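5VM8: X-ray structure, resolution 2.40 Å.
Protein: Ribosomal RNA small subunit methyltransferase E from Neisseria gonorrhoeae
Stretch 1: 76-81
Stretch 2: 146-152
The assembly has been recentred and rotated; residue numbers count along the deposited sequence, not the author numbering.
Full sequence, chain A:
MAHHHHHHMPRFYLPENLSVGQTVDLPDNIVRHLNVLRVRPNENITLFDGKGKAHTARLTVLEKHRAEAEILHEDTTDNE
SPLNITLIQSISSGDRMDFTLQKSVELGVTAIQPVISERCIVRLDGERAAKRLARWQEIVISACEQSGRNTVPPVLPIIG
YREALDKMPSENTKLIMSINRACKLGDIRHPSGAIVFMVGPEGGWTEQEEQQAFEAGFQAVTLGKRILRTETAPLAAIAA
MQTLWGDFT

Stretch 1, residues 76-81: TTDNES
Stretch 2 (146-152) QSGRNTV

Stretch 1 has no regular helix or strand. T76, T77 and D78 are extended, with phi/psi of -94/80, -136/110 and -127/108. N79 breaks the run at -101/5, and E80 and S81 return to extended values of -71/143 and -71/140. Stretch 2 starts with the last two residues of a helix, Q146 and S147 (-79/-47 and -80/-5). G148 leaves it with positive phi, 82/26. R149 is extended (-90/131), N150 turns (-96/-2), and T151 and V152 are extended again (-112/126 and -100/115). The touching parts run nearly at right angles, 87° apart. The closest CA pair is N79 CA and R149 CA, 5.9 Å apart. The contact is small and buries 297 Å² in total.

E80 has the most area covered by the other stretch, 85 Å². Its CA-to-CB bond points sideways, but chi1 -67° (m), chi2 -54° (m) and chi3 126° bring the carboxylate to R149. R149 is m, t, p at chi1 to chi3, with chi4 173°. E80 OE2 lies 3.0 Å from R149 NH2 in a salt bridge, and R149 NE donates to E80 OE1 at 3.0 Å. Two guanidinium nitrogens thus meet the two carboxylate oxygens. The buried arginine gains a countercharge. E80 OE1 also packs 3.6 Å from T151 CB.

The CA-to-CB bond of N79 points toward stretch 2, with chi1 -62° (m) and chi2 -31°. Its ND2 donates to G148 O at 2.4 Å, a very short hydrogen bond. Glycine suits position 148: at these backbone angles a CB would jam against the preceding carbonyl O, and would lie a tight 3.2 Å from N79 ND2.

N150, chi1 -67° (m) and chi2 -23°, donates a weak hydrogen bond from ND2 to T77 O at 3.4 Å. Its OD1 is bonded elsewhere in the structure. The CA-to-CB bond of T77 points toward stretch 2, and T77 CB sits 3.9 Å from N150 ND2; its OG1 and CG2 are not modelled.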

ATOM      1  N   THR A  76      16.891   9.236  11.090  1.00111.87           N
ATOM      2  CA  THR A  76      15.798   9.316  12.060  1.00114.53           C
ATOM      3  C   THR A  76      14.612   9.938  11.332  1.00111.51           C
ATOM      4  O   THR A  76      14.320  11.132  11.441  1.00115.07           O
ATOM      5  CB  THR A  76      16.203  10.122  13.286  1.00116.42           C
ATOM      6  N   THR A  77      13.928   9.100  10.556  1.00101.53           N
ATOM      7  CA  THR A  77      12.949   9.558   9.580  1.00 91.29           C
ATOM      8  C   THR A  77      11.712   8.678   9.678  1.00 85.98           C
ATOM      9  O   THR A  77      11.746   7.506   9.284  1.00 82.14           O
ATOM     10  CB  THR A  77      13.533   9.523   8.165  1.00 87.81           C
ATOM     11  N   ASP A  78      10.618   9.241  10.189  1.00 78.66           N
ATOM     12  CA  ASP A  78       9.340   8.541  10.229  1.00 78.98           C
ATOM     13  C   ASP A  78       8.256   9.394   9.580  1.00 74.24           C
ATOM     14  O   ASP A  78       7.815  10.398  10.156  1.00 71.78           O
ATOM     15  CB  ASP A  78       8.942   8.164  11.651  1.00 86.57           C
ATOM     16  CG  ASP A  78       7.640   7.379  11.687  1.00 83.51           C
ATOM     17  OD1 ASP A  78       7.491   6.429  10.875  1.00 71.82           O
ATOM     18  OD2 ASP A  78       6.772   7.723  12.518  1.00 88.95           O
ATOM     19  N   ASN A  79       7.818   8.970   8.392  1.00 70.42           N
ATOM     20  CA  ASN A  79       6.777   9.622   7.607  1.00 65.16           C
ATOM     21  C   ASN A  79       5.427   8.925   7.718  1.00 63.66           C
ATOM     22  O   ASN A  79       4.505   9.257   6.965  1.00 62.73           O
ATOM     23  CB  ASN A  79       7.177   9.695   6.130  1.00 59.67           C
ATOM     24  CG  ASN A  79       8.418  10.497   5.905  1.00 67.44           C
ATOM     25  OD1 ASN A  79       8.708  11.444   6.642  1.00 78.40           O
ATOM     26  ND2 ASN A  79       9.152  10.155   4.858  1.00 64.32           N
ATOM     27  N   GLU A  80       5.314   7.912   8.567  1.00 63.61           N
ATOM     28  CA  GLU A  80       4.091   7.131   8.647  1.00 59.75           C
ATOM     29  C   GLU A  80       2.953   7.920   9.292  1.00 51.57           C
ATOM     30  O   GLU A  80       3.162   8.711  10.213  1.00 63.40           O
ATOM     31  CB  GLU A  80       4.364   5.854   9.427  1.00 58.78           C
ATOM     32  CG  GLU A  80       5.291   4.919   8.687  1.00 53.27           C
ATOM     33  CD  GLU A  80       4.797   4.611   7.295  1.00 57.74           C
ATOM     34  OE1 GLU A  80       5.576   4.806   6.347  1.00 59.40           O
ATOM     35  OE2 GLU A  80       3.623   4.196   7.146  1.00 60.39           O
ATOM     36  N   SER A  81       1.750   7.719   8.779  1.00 48.85           N
ATOM     37  CA  SER A  81       0.561   8.164   9.479  1.00 53.32           C
ATOM     38  C   SER A  81       0.339   7.285  10.705  1.00 59.67           C
ATOM     39  O   SER A  81       0.561   6.072  10.644  1.00 60.51           O
ATOM     40  CB  SER A  81      -0.669   8.090   8.569  1.00 51.28           C
ATOM     41  OG  SER A  81      -1.884   8.381   9.257  1.00 46.73           O
ATOM     42  N   GLN A 146       9.531   6.408  -3.682  1.00 46.33           N
ATOM     43  CA  GLN A 146       9.259   7.760  -4.170  1.00 48.19           C
ATOM     44  C   GLN A 146       8.677   8.678  -3.085  1.00 48.70           C
ATOM     45  O   GLN A 146       9.086   9.836  -2.949  1.00 46.89           O
ATOM     46  CB  GLN A 146       8.291   7.678  -5.361  1.00 48.89           C
ATOM     47  CG  GLN A 146       7.731   9.022  -5.855  1.00 52.94           C
ATOM     48  CD  GLN A 146       6.503   9.501  -5.065  1.00 51.31           C
ATOM     49  OE1 GLN A 146       5.652   8.703  -4.681  1.00 41.42           O
ATOM     50  NE2 GLN A 146       6.435  10.812  -4.798  1.00 53.15           N
ATOM     51  N   SER A 147       7.678   8.198  -2.344  1.00 45.31           N
ATOM     52  CA  SER A 147       6.981   9.045  -1.386  1.00 44.18           C
ATOM     53  C   SER A 147       7.746   9.196  -0.083  1.00 54.89           C
ATOM     54  O   SER A 147       7.331   9.973   0.784  1.00 59.58           O
ATOM     55  CB  SER A 147       5.609   8.456  -1.078  1.00 40.56           C
ATOM     56  OG  SER A 147       5.796   7.259  -0.353  1.00 42.18           O
ATOM     57  N   GLY A 148       8.855   8.485   0.065  1.00 54.02           N
ATOM     58  CA  GLY A 148       9.642   8.590   1.274  1.00 54.18           C
ATOM     59  C   GLY A 148       9.169   7.756   2.440  1.00 54.17           C
ATOM     60  O   GLY A 148       9.421   8.125   3.585  1.00 52.76           O
ATOM     61  N   ARG A 149       8.469   6.649   2.199  1.00 52.16           N
ATOM     62  CA  ARG A 149       8.092   5.790   3.309  1.00 49.56           C
ATOM     63  C   ARG A 149       9.189   4.760   3.543  1.00 50.20           C
ATOM     64  O   ARG A 149       9.602   4.066   2.616  1.00 54.17           O
ATOM     65  CB  ARG A 149       6.749   5.119   3.026  1.00 49.38           C
ATOM     66  CG  ARG A 149       5.591   6.082   3.200  1.00 50.10           C
ATOM     67  CD  ARG A 149       4.283   5.433   2.869  1.00 47.85           C
ATOM     68  NE  ARG A 149       3.974   4.365   3.808  1.00 50.50           N
ATOM     69  CZ  ARG A 149       2.826   3.707   3.836  1.00 44.49           C
ATOM     70  NH1 ARG A 149       1.868   4.020   2.978  1.00 41.54           N
ATOM     71  NH2 ARG A 149       2.638   2.738   4.717  1.00 45.76           N
ATOM     72  N   ASN A 150       9.599   4.617   4.798  1.00 50.24           N
ATOM     73  CA  ASN A 150      10.551   3.595   5.195  1.00 51.99           C
ATOM     74  C   ASN A 150       9.861   2.355   5.732  1.00 56.83           C
ATOM     75  O   ASN A 150      10.538   1.391   6.116  1.00 54.18           O
ATOM     76  CB  ASN A 150      11.534   4.163   6.212  1.00 50.34           C
ATOM     77  CG  ASN A 150      12.425   5.215   5.603  1.00 60.43           C
ATOM     78  OD1 ASN A 150      12.628   5.244   4.388  1.00 63.39           O
ATOM     79  ND2 ASN A 150      12.945   6.093   6.431  1.00 65.76           N
ATOM     80  N   THR A 151       8.533   2.384   5.797  1.00 51.17           N
ATOM     81  CA  THR A 151       7.717   1.234   6.136  1.00 51.97           C
ATOM     82  C   THR A 151       6.960   0.851   4.878  1.00 52.56           C
ATOM     83  O   THR A 151       6.333   1.704   4.245  1.00 50.52           O
ATOM     84  CB  THR A 151       6.762   1.564   7.277  1.00 51.22           C
ATOM     85  OG1 THR A 151       7.542   1.952   8.409  1.00 59.23           O
ATOM     86  CG2 THR A 151       5.943   0.342   7.637  1.00 47.30           C
ATOM     87  N   VAL A 152       7.080  -0.415   4.469  1.00 56.65           N
ATOM     88  CA  VAL A 152       6.478  -0.906   3.246  1.00 52.65           C
ATOM     89  C   VAL A 152       5.181  -1.635   3.620  1.00 48.20           C
ATOM     90  O   VAL A 152       5.248  -2.629   4.360  1.00 51.09           O
ATOM     91  CB  VAL A 152       7.423  -1.829   2.465  1.00 54.48           C
ATOM     92  CG1 VAL A 152       6.699  -2.452   1.275  1.00 50.53           C
ATOM     93  CG2 VAL A 152       8.647  -1.049   1.991  1.00 53.22           C
TER